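Local coordinates for protein diacylglycerol O-acyltransferase (Marinobacter hydrocarbonoclasticus, PDB 6CHJ) that probably transfers the acyl group of acyl-CoA to diacylglycerol, giving triacylglycerol, and acts as a wax ester synthase, at residues E85-P90 with E121-R126; G24-F29 with E95-V100; A360-T365 with M405-L410; M230-I235 with K370-N375; Y258-N263 with R325-H330. All blocks are in the same frame, centred on the assembly; numbering follows the deposited sequence.

Contact 1 (E85-P90 with E121-R126); sequences EALPTP and EGLKDR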
# COMPACT_ATOMS: atom_id res chain seq x y z
N GLU B 85 -10.23 8.33 -6.14
CA GLU B 85 -10.82 7.41 -5.19
C GLU B 85 -11.97 8.11 -4.48
O GLU B 85 -12.18 9.32 -4.64
CB GLU B 85 -9.77 6.91 -4.16
CG GLU B 85 -8.85 5.80 -4.67
CD GLU B 85 -7.37 6.11 -4.42
OE1 GLU B 85 -7.06 7.20 -3.91
OE2 GLU B 85 -6.51 5.26 -4.75
N ALA B 86 -12.70 7.34 -3.69
CA ALA B 86 -13.95 7.78 -3.12
C ALA B 86 -14.06 7.26 -1.70
O ALA B 86 -13.55 6.18 -1.38
CB ALA B 86 -15.15 7.28 -3.94
N LEU B 87 -14.75 8.07 -0.84
CA LEU B 87 -14.89 7.60 0.53
C LEU B 87 -16.11 6.70 0.64
O LEU B 87 -17.10 6.89 -0.06
CB LEU B 87 -15.03 8.77 1.48
CG LEU B 87 -13.80 9.67 1.66
CD1 LEU B 87 -14.14 10.71 2.68
CD2 LEU B 87 -12.55 8.87 2.09
N PRO B 88 -16.08 5.70 1.51
CA PRO B 88 -17.29 4.92 1.76
C PRO B 88 -18.31 5.74 2.53
O PRO B 88 -17.96 6.67 3.27
CB PRO B 88 -16.79 3.74 2.60
CG PRO B 88 -15.64 4.34 3.39
CD PRO B 88 -15.02 5.41 2.50
N THR B 89 -19.59 5.40 2.35
CA THR B 89 -20.67 6.00 3.13
C THR B 89 -20.32 5.92 4.62
O THR B 89 -19.95 4.85 5.11
CB THR B 89 -21.99 5.26 2.85
OG1 THR B 89 -22.41 5.53 1.51
CG2 THR B 89 -23.09 5.71 3.80
N PRO B 90 -20.46 7.03 5.38
CA PRO B 90 -21.13 8.28 4.98
C PRO B 90 -20.24 9.44 4.55
O PRO B 90 -20.71 10.58 4.57
CB PRO B 90 -21.90 8.66 6.25
CG PRO B 90 -21.17 7.93 7.41
CD PRO B 90 -20.13 7.02 6.81
N GLU B 121 -13.12 11.77 -3.69
CA GLU B 121 -14.50 12.23 -3.81
C GLU B 121 -15.32 11.52 -2.74
O GLU B 121 -14.80 10.77 -1.92
CB GLU B 121 -15.06 11.98 -5.22
CG GLU B 121 -15.54 10.54 -5.51
CD GLU B 121 -16.57 10.43 -6.67
OE1 GLU B 121 -16.61 11.33 -7.54
OE2 GLU B 121 -17.33 9.43 -6.73
N GLY B 122 -16.63 11.79 -2.75
CA GLY B 122 -17.53 11.22 -1.77
C GLY B 122 -17.57 11.91 -0.42
O GLY B 122 -18.14 11.36 0.52
N LEU B 123 -16.98 13.09 -0.29
CA LEU B 123 -17.10 13.81 0.97
C LEU B 123 -18.47 14.48 1.04
O LEU B 123 -19.06 14.83 0.01
CB LEU B 123 -15.97 14.83 1.13
CG LEU B 123 -14.65 14.20 1.61
CD1 LEU B 123 -13.85 13.53 0.47
CD2 LEU B 123 -13.80 15.22 2.34
N LYS B 124 -18.99 14.63 2.26
CA LYS B 124 -20.39 14.99 2.47
C LYS B 124 -20.81 16.29 1.79
O LYS B 124 -21.47 16.25 0.75
CB LYS B 124 -20.70 15.06 3.97
CG LYS B 124 -21.68 13.97 4.37
CD LYS B 124 -21.99 13.92 5.86
CE LYS B 124 -23.12 12.90 6.12
NZ LYS B 124 -23.11 12.29 7.51
N ASP B 125 -20.49 17.44 2.37
CA ASP B 125 -21.20 18.68 2.00
C ASP B 125 -20.37 19.50 1.00
O ASP B 125 -19.92 20.61 1.27
CB ASP B 125 -21.55 19.48 3.25
CG ASP B 125 -22.59 18.78 4.13
OD1 ASP B 125 -22.24 18.37 5.26
OD2 ASP B 125 -23.76 18.67 3.71
N ARG B 126 -20.18 18.91 -0.18
CA ARG B 126 -19.58 19.60 -1.33
C ARG B 126 -18.13 19.98 -1.04
O ARG B 126 -17.67 21.10 -1.29
CB ARG B 126 -20.43 20.82 -1.74
CG ARG B 126 -21.84 20.46 -2.26
CD ARG B 126 -22.69 21.67 -2.73
NE ARG B 126 -21.97 22.55 -3.65
CZ ARG B 126 -22.03 22.44 -4.98
NH1 ARG B 126 -22.77 21.48 -5.54
NH2 ARG B 126 -21.32 23.28 -5.74

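Contact 2 (G24-F29 with E95-V100); sequences GGLQLF and ELLSFV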
# COMPACT_ATOMS: atom_id res chain seq x y z
N GLY B 24 3.67 12.88 3.59
CA GLY B 24 2.39 13.08 2.95
C GLY B 24 1.75 14.37 3.42
O GLY B 24 2.19 14.99 4.40
N GLY B 25 0.72 14.78 2.70
CA GLY B 25 -0.07 15.93 3.08
C GLY B 25 -1.52 15.77 2.67
O GLY B 25 -1.82 15.23 1.59
N LEU B 26 -2.42 16.22 3.53
CA LEU B 26 -3.85 16.10 3.31
C LEU B 26 -4.45 17.50 3.18
O LEU B 26 -4.54 18.24 4.17
CB LEU B 26 -4.52 15.34 4.45
CG LEU B 26 -6.03 15.35 4.29
CD1 LEU B 26 -6.48 14.64 2.98
CD2 LEU B 26 -6.68 14.74 5.52
N GLN B 27 -4.90 17.83 1.97
CA GLN B 27 -5.54 19.10 1.66
C GLN B 27 -7.03 18.90 1.48
O GLN B 27 -7.46 18.03 0.72
CB GLN B 27 -4.94 19.70 0.39
CG GLN B 27 -3.57 20.28 0.59
CD GLN B 27 -2.95 20.65 -0.71
OE1 GLN B 27 -3.29 20.07 -1.74
NE2 GLN B 27 -2.05 21.63 -0.69
N LEU B 28 -7.82 19.72 2.16
CA LEU B 28 -9.27 19.66 2.10
C LEU B 28 -9.79 20.92 1.42
O LEU B 28 -9.40 22.03 1.80
CB LEU B 28 -9.83 19.52 3.50
CG LEU B 28 -11.34 19.61 3.68
CD1 LEU B 28 -11.99 18.29 3.23
CD2 LEU B 28 -11.63 19.93 5.14
N PHE B 29 -10.63 20.75 0.40
CA PHE B 29 -11.18 21.88 -0.34
C PHE B 29 -12.70 21.87 -0.29
O PHE B 29 -13.34 20.85 0.01
CB PHE B 29 -10.79 21.89 -1.81
CG PHE B 29 -9.32 21.85 -2.06
CD1 PHE B 29 -8.60 23.01 -2.24
CD2 PHE B 29 -8.67 20.63 -2.21
CE1 PHE B 29 -7.23 22.98 -2.52
CE2 PHE B 29 -7.32 20.59 -2.48
CZ PHE B 29 -6.59 21.78 -2.63
N GLU B 95 -14.22 9.00 7.94
CA GLU B 95 -13.84 8.18 6.79
C GLU B 95 -12.62 8.76 6.06
O GLU B 95 -11.73 8.01 5.64
CB GLU B 95 -15.02 8.00 5.84
CG GLU B 95 -16.09 7.02 6.35
CD GLU B 95 -16.86 7.55 7.56
OE1 GLU B 95 -16.96 6.85 8.60
OE2 GLU B 95 -17.37 8.69 7.47
N LEU B 96 -12.56 10.08 5.88
CA LEU B 96 -11.41 10.68 5.21
C LEU B 96 -10.10 10.34 5.92
O LEU B 96 -9.07 10.18 5.26
CB LEU B 96 -11.55 12.19 5.15
CG LEU B 96 -10.40 12.98 4.52
CD1 LEU B 96 -10.13 12.58 3.06
CD2 LEU B 96 -10.72 14.49 4.59
N LEU B 97 -10.13 10.24 7.25
CA LEU B 97 -8.90 9.99 7.97
C LEU B 97 -8.51 8.53 7.90
O LEU B 97 -7.32 8.22 7.86
CB LEU B 97 -9.01 10.45 9.42
CG LEU B 97 -9.26 11.96 9.60
CD1 LEU B 97 -9.33 12.33 11.08
CD2 LEU B 97 -8.24 12.83 8.88
N SER B 98 -9.51 7.63 7.86
CA SER B 98 -9.25 6.21 7.65
C SER B 98 -8.61 5.99 6.30
O SER B 98 -7.71 5.15 6.17
CB SER B 98 -10.53 5.39 7.74
OG SER B 98 -11.34 5.87 8.80
N PHE B 99 -9.06 6.72 5.28
CA PHE B 99 -8.48 6.57 3.96
C PHE B 99 -7.00 6.93 3.99
O PHE B 99 -6.17 6.23 3.41
CB PHE B 99 -9.23 7.41 2.91
CG PHE B 99 -8.55 7.43 1.56
CD1 PHE B 99 -8.89 6.50 0.58
CD2 PHE B 99 -7.51 8.33 1.29
CE1 PHE B 99 -8.22 6.49 -0.65
CE2 PHE B 99 -6.83 8.31 0.07
CZ PHE B 99 -7.20 7.39 -0.91
N VAL B 100 -6.66 8.05 4.64
CA VAL B 100 -5.27 8.48 4.66
C VAL B 100 -4.42 7.51 5.49
O VAL B 100 -3.25 7.25 5.15
CB VAL B 100 -5.15 9.93 5.16
CG1 VAL B 100 -3.69 10.34 5.30
CG2 VAL B 100 -5.90 10.89 4.20

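Contact 3 (A360-T365 with M405-L410); sequences AFHLLT and MDRLAL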
# COMPACT_ATOMS: atom_id res chain seq x y z
N ALA B 360 20.48 8.24 18.08
CA ALA B 360 20.51 7.55 16.79
C ALA B 360 20.88 6.08 16.97
O ALA B 360 20.27 5.21 16.33
CB ALA B 360 21.49 8.23 15.84
N PHE B 361 21.85 5.79 17.84
CA PHE B 361 22.22 4.40 18.09
C PHE B 361 21.05 3.63 18.67
O PHE B 361 20.85 2.45 18.34
CB PHE B 361 23.41 4.31 19.05
CG PHE B 361 23.77 2.89 19.45
CD1 PHE B 361 24.70 2.16 18.71
CD2 PHE B 361 23.18 2.28 20.55
CE1 PHE B 361 25.02 0.85 19.05
CE2 PHE B 361 23.50 0.97 20.91
CZ PHE B 361 24.42 0.25 20.14
N HIS B 362 20.26 4.27 19.54
CA HIS B 362 19.15 3.54 20.15
C HIS B 362 18.02 3.30 19.14
O HIS B 362 17.46 2.20 19.10
CB HIS B 362 18.61 4.25 21.37
CG HIS B 362 17.48 3.50 22.02
ND1 HIS B 362 17.56 2.15 22.30
CD2 HIS B 362 16.24 3.89 22.40
CE1 HIS B 362 16.42 1.75 22.84
NE2 HIS B 362 15.61 2.78 22.92
N LEU B 363 17.65 4.34 18.37
CA LEU B 363 16.64 4.19 17.31
C LEU B 363 16.98 3.04 16.37
O LEU B 363 16.14 2.16 16.12
CB LEU B 363 16.50 5.49 16.51
CG LEU B 363 15.86 6.55 17.41
CD1 LEU B 363 16.01 7.94 16.84
CD2 LEU B 363 14.40 6.19 17.63
N LEU B 364 18.24 3.00 15.90
CA LEU B 364 18.66 2.01 14.92
C LEU B 364 18.68 0.60 15.51
O LEU B 364 18.44 -0.38 14.79
CB LEU B 364 20.05 2.36 14.39
CG LEU B 364 20.10 3.41 13.28
CD1 LEU B 364 21.53 3.92 13.08
CD2 LEU B 364 19.53 2.86 11.97
N THR B 365 18.99 0.47 16.80
CA THR B 365 19.28 -0.86 17.32
C THR B 365 18.34 -1.33 18.42
O THR B 365 18.17 -2.55 18.57
CB THR B 365 20.72 -0.95 17.84
OG1 THR B 365 20.83 -0.29 19.11
CG2 THR B 365 21.72 -0.36 16.82
N MET B 405 8.71 5.66 13.23
CA MET B 405 9.85 4.77 13.25
C MET B 405 9.69 3.79 14.40
O MET B 405 8.98 4.08 15.38
CB MET B 405 11.17 5.53 13.47
CG MET B 405 11.80 6.08 12.23
SD MET B 405 13.40 6.73 12.68
CE MET B 405 14.15 5.24 13.40
N ASP B 406 10.38 2.64 14.30
CA ASP B 406 10.69 1.83 15.47
C ASP B 406 11.18 2.73 16.60
O ASP B 406 12.12 3.50 16.42
CB ASP B 406 11.78 0.80 15.14
CG ASP B 406 11.25 -0.51 14.56
OD1 ASP B 406 10.03 -0.78 14.58
OD2 ASP B 406 12.09 -1.30 14.09
N ARG B 407 10.52 2.63 17.76
CA ARG B 407 10.80 3.39 18.98
C ARG B 407 10.46 4.88 18.87
O ARG B 407 10.80 5.65 19.78
CB ARG B 407 12.26 3.20 19.47
CG ARG B 407 12.49 1.82 20.12
CD ARG B 407 13.96 1.33 20.08
NE ARG B 407 14.54 1.15 18.74
CZ ARG B 407 14.54 0.01 18.04
NH1 ARG B 407 15.13 -0.04 16.86
NH2 ARG B 407 13.97 -1.08 18.53
N LEU B 408 9.76 5.31 17.79
CA LEU B 408 9.03 6.58 17.73
C LEU B 408 7.66 6.29 17.09
O LEU B 408 7.37 6.66 15.95
CB LEU B 408 9.78 7.66 16.94
CG LEU B 408 11.08 8.17 17.56
CD1 LEU B 408 11.96 8.93 16.55
CD2 LEU B 408 10.76 9.04 18.79
N ALA B 409 6.77 5.65 17.86
CA ALA B 409 5.47 5.26 17.31
C ALA B 409 4.65 6.47 16.86
O ALA B 409 3.85 6.35 15.93
CB ALA B 409 4.69 4.44 18.33
N LEU B 410 4.86 7.64 17.48
CA LEU B 410 4.01 8.81 17.27
C LEU B 410 4.84 9.98 16.77
O LEU B 410 5.91 10.28 17.31
CB LEU B 410 3.29 9.20 18.57
CG LEU B 410 2.32 10.39 18.56
CD1 LEU B 410 1.12 10.21 17.62
CD2 LEU B 410 1.81 10.65 19.97

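Contact 4 (M230-I235 with K370-N375); sequences MLNQKI and KWQTFN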
# COMPACT_ATOMS: atom_id res chain seq x y z
N MET B 230 5.37 3.87 26.37
CA MET B 230 4.67 3.06 25.38
C MET B 230 4.83 3.62 23.96
O MET B 230 4.77 2.85 22.99
CB MET B 230 3.19 2.95 25.77
CG MET B 230 2.27 3.91 25.08
SD MET B 230 0.53 3.82 25.60
CE MET B 230 -0.13 2.48 24.60
N LEU B 231 5.06 4.93 23.80
CA LEU B 231 5.39 5.47 22.48
C LEU B 231 6.71 4.92 21.92
O LEU B 231 6.98 5.10 20.73
CB LEU B 231 5.48 7.00 22.51
CG LEU B 231 4.35 7.79 23.18
CD1 LEU B 231 4.60 9.28 23.09
CD2 LEU B 231 3.00 7.47 22.58
N ASN B 232 7.53 4.27 22.73
CA ASN B 232 8.91 4.08 22.30
C ASN B 232 9.27 2.60 22.22
O ASN B 232 10.15 2.11 22.93
CB ASN B 232 9.83 4.88 23.23
CG ASN B 232 9.45 6.36 23.27
OD1 ASN B 232 8.95 6.86 24.29
ND2 ASN B 232 9.66 7.06 22.17
N GLN B 233 8.60 1.89 21.33
CA GLN B 233 8.79 0.46 21.16
C GLN B 233 8.73 0.14 19.67
O GLN B 233 8.43 1.01 18.85
CB GLN B 233 7.72 -0.32 21.96
CG GLN B 233 6.39 0.42 22.03
CD GLN B 233 5.34 -0.30 22.89
OE1 GLN B 233 5.33 -1.53 22.99
NE2 GLN B 233 4.44 0.47 23.51
N LYS B 234 9.06 -1.09 19.33
CA LYS B 234 9.01 -1.53 17.93
C LYS B 234 7.57 -1.46 17.41
O LYS B 234 6.61 -1.73 18.13
CB LYS B 234 9.57 -2.95 17.80
CG LYS B 234 11.12 -3.05 17.94
CD LYS B 234 11.66 -4.47 17.74
CE LYS B 234 13.11 -4.48 17.19
NZ LYS B 234 13.22 -4.84 15.73
N ILE B 235 7.43 -1.10 16.14
CA ILE B 235 6.13 -0.76 15.58
C ILE B 235 5.81 -1.69 14.42
O ILE B 235 6.66 -2.42 13.91
CB ILE B 235 6.05 0.71 15.14
CG1 ILE B 235 7.06 0.98 14.03
CG2 ILE B 235 6.31 1.64 16.31
CD1 ILE B 235 6.83 2.27 13.27
N LYS B 370 18.29 3.62 27.79
CA LYS B 370 18.66 4.81 28.53
C LYS B 370 19.04 5.97 27.62
O LYS B 370 19.07 7.12 28.08
CB LYS B 370 19.82 4.49 29.48
CG LYS B 370 19.41 3.89 30.82
CD LYS B 370 20.67 3.45 31.62
CE LYS B 370 20.66 3.99 33.05
NZ LYS B 370 22.04 4.20 33.63
N TRP B 371 19.34 5.71 26.35
CA TRP B 371 19.73 6.76 25.41
C TRP B 371 18.55 7.29 24.58
O TRP B 371 18.78 8.07 23.65
CB TRP B 371 20.86 6.27 24.47
CG TRP B 371 22.23 6.12 25.15
CD1 TRP B 371 22.58 6.57 26.40
CD2 TRP B 371 23.41 5.46 24.62
NE1 TRP B 371 23.88 6.23 26.68
CE2 TRP B 371 24.41 5.55 25.61
CE3 TRP B 371 23.71 4.81 23.42
CZ2 TRP B 371 25.70 5.02 25.43
CZ3 TRP B 371 24.99 4.28 23.25
CH2 TRP B 371 25.96 4.39 24.25
N GLN B 372 17.31 6.88 24.89
CA GLN B 372 16.16 7.27 24.08
C GLN B 372 16.12 8.78 23.82
O GLN B 372 15.85 9.21 22.69
CB GLN B 372 14.86 6.80 24.74
CG GLN B 372 13.57 7.32 24.09
CD GLN B 372 13.20 6.59 22.82
OE1 GLN B 372 13.22 5.36 22.77
NE2 GLN B 372 12.88 7.34 21.76
N THR B 373 16.38 9.59 24.86
CA THR B 373 16.61 11.04 24.76
C THR B 373 15.36 11.85 24.42
O THR B 373 15.23 13.01 24.84
CB THR B 373 17.71 11.33 23.73
OG1 THR B 373 18.83 10.46 23.96
CG2 THR B 373 18.17 12.78 23.80
N PHE B 374 14.45 11.30 23.63
CA PHE B 374 13.18 11.99 23.45
C PHE B 374 12.12 10.96 23.13
O PHE B 374 12.39 9.92 22.53
CB PHE B 374 13.25 13.09 22.37
CG PHE B 374 13.72 12.62 21.02
CD1 PHE B 374 12.80 12.17 20.08
CD2 PHE B 374 15.07 12.68 20.67
CE1 PHE B 374 13.23 11.75 18.81
CE2 PHE B 374 15.51 12.26 19.41
CZ PHE B 374 14.58 11.80 18.48
N ASN B 375 10.90 11.26 23.56
CA ASN B 375 9.82 10.30 23.40
C ASN B 375 9.00 10.55 22.15
O ASN B 375 8.33 9.63 21.69
CB ASN B 375 8.92 10.32 24.64
CG ASN B 375 9.70 10.09 25.93
OD1 ASN B 375 10.21 11.04 26.53
ND2 ASN B 375 9.79 8.84 26.36
O HOH W 1 12.99 2.16 23.66

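Contact 5 (Y258-N263 with R325-H330); sequences YGTTVN and RLLKIH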
# COMPACT_ATOMS: atom_id res chain seq x y z
N TYR B 258 -1.88 34.43 29.76
CA TYR B 258 -0.75 33.85 30.47
C TYR B 258 0.57 34.50 30.11
O TYR B 258 1.61 34.08 30.63
CB TYR B 258 -0.66 32.34 30.18
CG TYR B 258 -1.81 31.51 30.72
CD1 TYR B 258 -1.74 30.90 31.96
CD2 TYR B 258 -2.97 31.34 29.98
CE1 TYR B 258 -2.78 30.15 32.44
CE2 TYR B 258 -4.01 30.60 30.45
CZ TYR B 258 -3.92 30.00 31.67
OH TYR B 258 -4.98 29.25 32.13
N GLY B 259 0.57 35.49 29.22
CA GLY B 259 1.84 36.06 28.80
C GLY B 259 2.79 35.04 28.20
O GLY B 259 3.97 35.02 28.54
N THR B 260 2.28 34.17 27.32
CA THR B 260 3.11 33.21 26.60
C THR B 260 2.97 33.44 25.10
O THR B 260 2.20 34.30 24.66
CB THR B 260 2.73 31.76 26.94
OG1 THR B 260 1.44 31.47 26.38
CG2 THR B 260 2.75 31.52 28.46
N THR B 261 3.73 32.67 24.32
CA THR B 261 3.72 32.73 22.86
C THR B 261 2.74 31.72 22.30
O THR B 261 2.22 30.86 23.02
CB THR B 261 5.11 32.45 22.29
OG1 THR B 261 5.35 31.04 22.37
CG2 THR B 261 6.19 33.16 23.08
N VAL B 262 2.48 31.81 20.99
CA VAL B 262 1.65 30.79 20.34
C VAL B 262 2.33 29.43 20.40
O VAL B 262 1.72 28.43 20.78
CB VAL B 262 1.30 31.19 18.90
CG1 VAL B 262 0.51 30.07 18.23
CG2 VAL B 262 0.47 32.48 18.88
N ASN B 263 3.62 29.39 20.04
CA ASN B 263 4.36 28.13 20.08
C ASN B 263 4.27 27.45 21.44
O ASN B 263 4.22 26.21 21.52
CB ASN B 263 5.82 28.35 19.70
CG ASN B 263 6.11 28.02 18.25
OD1 ASN B 263 6.91 27.13 17.95
ND2 ASN B 263 5.45 28.73 17.33
N ARG B 325 1.65 23.63 33.93
CA ARG B 325 2.33 22.91 32.86
C ARG B 325 2.70 23.84 31.70
O ARG B 325 3.83 23.79 31.20
CB ARG B 325 1.48 21.74 32.37
CG ARG B 325 2.33 20.63 31.75
CD ARG B 325 1.50 19.47 31.24
NE ARG B 325 0.48 19.08 32.21
CZ ARG B 325 -0.82 19.27 32.04
NH1 ARG B 325 -1.28 19.85 30.94
NH2 ARG B 325 -1.66 18.88 32.99
N LEU B 326 1.77 24.70 31.28
CA LEU B 326 2.11 25.65 30.23
C LEU B 326 3.35 26.47 30.59
O LEU B 326 4.28 26.59 29.78
CB LEU B 326 0.92 26.56 29.95
CG LEU B 326 1.21 27.82 29.15
CD1 LEU B 326 1.62 27.48 27.72
CD2 LEU B 326 -0.03 28.74 29.17
N LEU B 327 3.42 27.00 31.82
CA LEU B 327 4.52 27.91 32.16
C LEU B 327 5.84 27.18 32.37
O LEU B 327 6.89 27.68 31.94
CB LEU B 327 4.17 28.74 33.40
CG LEU B 327 2.85 29.49 33.26
CD1 LEU B 327 2.37 29.89 34.65
CD2 LEU B 327 3.01 30.69 32.35
N LYS B 328 5.83 26.01 33.02
CA LYS B 328 7.05 25.21 33.06
C LYS B 328 7.52 24.84 31.66
O LYS B 328 8.72 24.74 31.42
CB LYS B 328 6.84 23.95 33.91
CG LYS B 328 6.42 24.23 35.34
CD LYS B 328 7.01 23.22 36.30
CE LYS B 328 6.37 23.33 37.68
NZ LYS B 328 6.62 22.11 38.52
N ILE B 329 6.58 24.64 30.72
CA ILE B 329 6.95 24.41 29.32
C ILE B 329 7.53 25.69 28.72
O ILE B 329 8.55 25.65 28.01
CB ILE B 329 5.75 23.89 28.50
CG1 ILE B 329 5.41 22.44 28.86
CG2 ILE B 329 6.02 24.00 27.00
CD1 ILE B 329 3.96 22.04 28.56
N HIS B 330 6.90 26.83 29.00
CA HIS B 330 7.33 28.09 28.40
C HIS B 330 8.76 28.43 28.81
O HIS B 330 9.63 28.65 27.95
CB HIS B 330 6.36 29.21 28.80
CG HIS B 330 6.96 30.58 28.76
ND1 HIS B 330 6.73 31.52 29.75
CD2 HIS B 330 7.77 31.18 27.85
CE1 HIS B 330 7.38 32.63 29.45
NE2 HIS B 330 8.03 32.45 28.31

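Contact 1 (E85-P90 with E121-R126)
Leu87 turns its CD1 methyl onto the isobutyl end of Leu123, the two chains crossing obliquely with Leu87 CD1 3.6 Å from Leu123 CD1. A branched apolar tip suits each place, because Leu87 packs under helix 93-105 on Leu96 and Phe99, and Leu123 packs on Leu28. Just before this pair the backbones join as parallel strands. Glu121 N donates a nearly straight bond (168°) to Glu85 O at 2.8 Å, in the plane of the carbonyl. Glu121 O then receives Leu87 N at 2.9 Å, the donor standing above the carbonyl plane, and so Ala86 is gripped on both flanks. The small Ala86 CB meets Glu121 CG at 3.6 Å on one face of the sheet. Glu121 starts from the crowded position between N and the carbonyl carbon (chi1 80°) and then runs extended, so that its OE2 is hydrogen-bonded by Thr89 of the second subunit. Gly122, the next residue, has a positive phi (81°), which glycine adopts easily. Farther out, the extended Lys124 chain lies alongside Pro90, its CG 3.5 Å from Pro90 O. Strand 82-86, at the edge of the six-stranded sheet within its chain, thus pairs with strand 115-121, while helix 93-105 lies over Leu87.

Contact 2 (G24-F29 with E95-V100)
Both aromatic rings of these segments turn aside from the shared interface: on the other face of the sheet Phe29 stacks with Phe128, and Phe99 packs on Leu87. The meeting itself is made by branched aliphatic tips. Leu26 is central. With CG anti to its backbone N (chi1 174°) it stands out from the strand, and Leu96, likewise anti (chi1 178°), reaches back tip to tip, Leu26 CD2 lying 4.2 Å from Leu96 CD2. Val100 crosses Leu26 obliquely, placing CG2 4.0 Å from Leu26 CD1. Leu97 comes from the flank with CD2 4.2 Å from Leu26 CD2. One turn of helix therefore presents three methyl-bearing side chains to a single leucine, and these four buried residues meet without any polar side-chain atom. Leu28 adds its CD1, 4.2 Å from Leu96 CD2, at the more open end. Phe241 of strand 239-247 closes over Leu26, Leu97 and Val100. The strand and helix segments run nearly antiparallel (156°), their axes 10.8 Å apart. Helix 93-105 links the neighbouring parallel strands 82-86 and 115-121, a beta-alpha-beta crossover whose helix packs on the sheet, consistent with the alpha/beta fold of CoA-dependent acyltransferases.

Contact 3 (A360-T365 with M405-L410)
Arg407 reaches across His362 obliquely, its guanidinium plane turned 50° from the imidazole. Its CD hydrogens sit over one face of the ring, CD being 3.9 Å from the His362 centroid, a CH-pi contact. A bend at chi3 (-61°) then swings the guanidinium to the C-terminal end of the helix, where Arg407 NH1 donates to Leu363 O at 2.5 Å, a short and nearly straight bond (170°). That oxygen lies in the guanidinium plane, although the donor stands above the plane of the carbonyl. A weak second bond runs from Arg407 NE to the same Leu363 O. Arginine suits this place: its cation would be favoured by the negative end of a helix dipole, and its long arm spans to the last turn. Thr365 C and Asp406 CB lie near the rims of opposite guanidinium faces and help to fix the rotation of the group. Beside this polar clasp, Leu363 wedges its tip into the turn. Its CD2 lies 3.8 Å from Leu408 CD1, the two leucines crossing at about a right angle, and 3.7 Å from Asp406 O. Met405, also bent at chi3, curls its terminal CE to 3.9 Å from Leu363 CB. Met405 to Leu408 form a type II beta turn, with Arg407 taking the positive phi of its third position. Asp406 OD1 accepts from Ile235 N. The turn lies between strands 393-401 and 410-417 and closes against the C-terminal end of helix 345-365, whose Phe361 and Leu364 pack on helix 200-212.

Contact 4 (M230-I235 with K370-N375)
Asn232 leaves its backbone with CG anti to the carbonyl carbon (chi1 -56°), and its CB comes within 3.5 Å of Gln372 OE1. The side chain crosses that of Asn375 at about a right angle, and from CG its amide divides its two ends between that residue's side chain and main chain. Asn232 OD1 accepts from Asn375 ND2 at 3.0 Å, with the donor above the carbonyl plane. Asn232 ND2 donates to Asn375 O at 2.9 Å (157°), so a single asparagine answers another through both an acceptor and a donor, and its amide is fixed against flipping. The same ND2 also bonds to Arg407 O. Both segments lie in connections that lead into strands of one mixed sheet, 239-247 after the first and 376-380 after the second; the link thus ties the catalytic sequence family to the C-terminal one. Asn375 is itself positioned by its OD1, which accepts from Val290 N, and by ND2, which also reaches Pro227 O. Gln372 NE2 sits 3.3 Å from Asn232 ND2, two donors side by side because both use Arg407 O, Gln372 weakly. A bend at chi2 (78°) folds Gln372 back, so that its NE2 also bonds to Phe374 O at 2.7 Å. Water 1 donates to Asn232 O at 2.9 Å and, weakly, to Gln372 OE1. Leu231 CB packs 4.0 Å from Asn375 O.

Contact 5 (Y258-N263 with R325-H330)
Aromatic packing comes first: Leu326 lays its CD2 methyl over one face of the Tyr258 ring, 4.0 Å from the centroid and 26° off the ring normal, a CH-pi contact. The methyl is displaced toward the CB side, so Leu326 CD2 is closest to Tyr258 CG at 3.6 Å. Leucine achieves this by holding CG anti to its backbone N (chi1 165°), which sends the branch outward from the helix. The Tyr258 hydroxyl is engaged elsewhere, with Leu449 O of helix 437-453. Aliphatic packing centres on Thr260, whose CG2 meets Leu326 CD2 tip to tip at 4.0 Å and crosses the chain of Leu327, its CG2 being 4.0 Å from Leu327 CD2. Threonine is apt because, with OG1 in the crowded position between N and the carbonyl carbon, CG2 is left anti to the carbonyl carbon and faces the two leucines. The link between helices here is a Schellman motif followed by an N-cap: Gly259, with the positive phi (58°) that glycine tolerates readily, ends helix 248-258, and Thr261 caps the start of helix 262-280 with its side chain. The junction of the two consecutive helices thereby rests against helix 322-338, one turn of which supplies Leu326, Leu327 and His330. A looser contact comes from His330: its ND1 lies 4.2 Å from Thr260 CG2, the methyl oblique to the ring, while His330 NE2 is hydrogen-bonded to Glu334.

From the N terminus, contact 2 opens at strand 22-30 and contact 1 at strand 82-86. Contact 2 closes at helix 93-105 and contact 1 after strand 115-121, so the two cross and touch, tying one face of the mixed sheet holding strands 22-30 and 82-86 to its edge. Contact 4 opens at 230-235; contact 5 opens and closes within its span, joining the junction before helix 262-280 to helix 322-338. Contact 3 opens at 360-365, before contact 4 closes at 370-375, and closes at 405-410. These two cross and, helped by backbone bonds, join the loop before strand 239-247, the end of helix 345-365 with the loop after it, and the turn before strand 410-417.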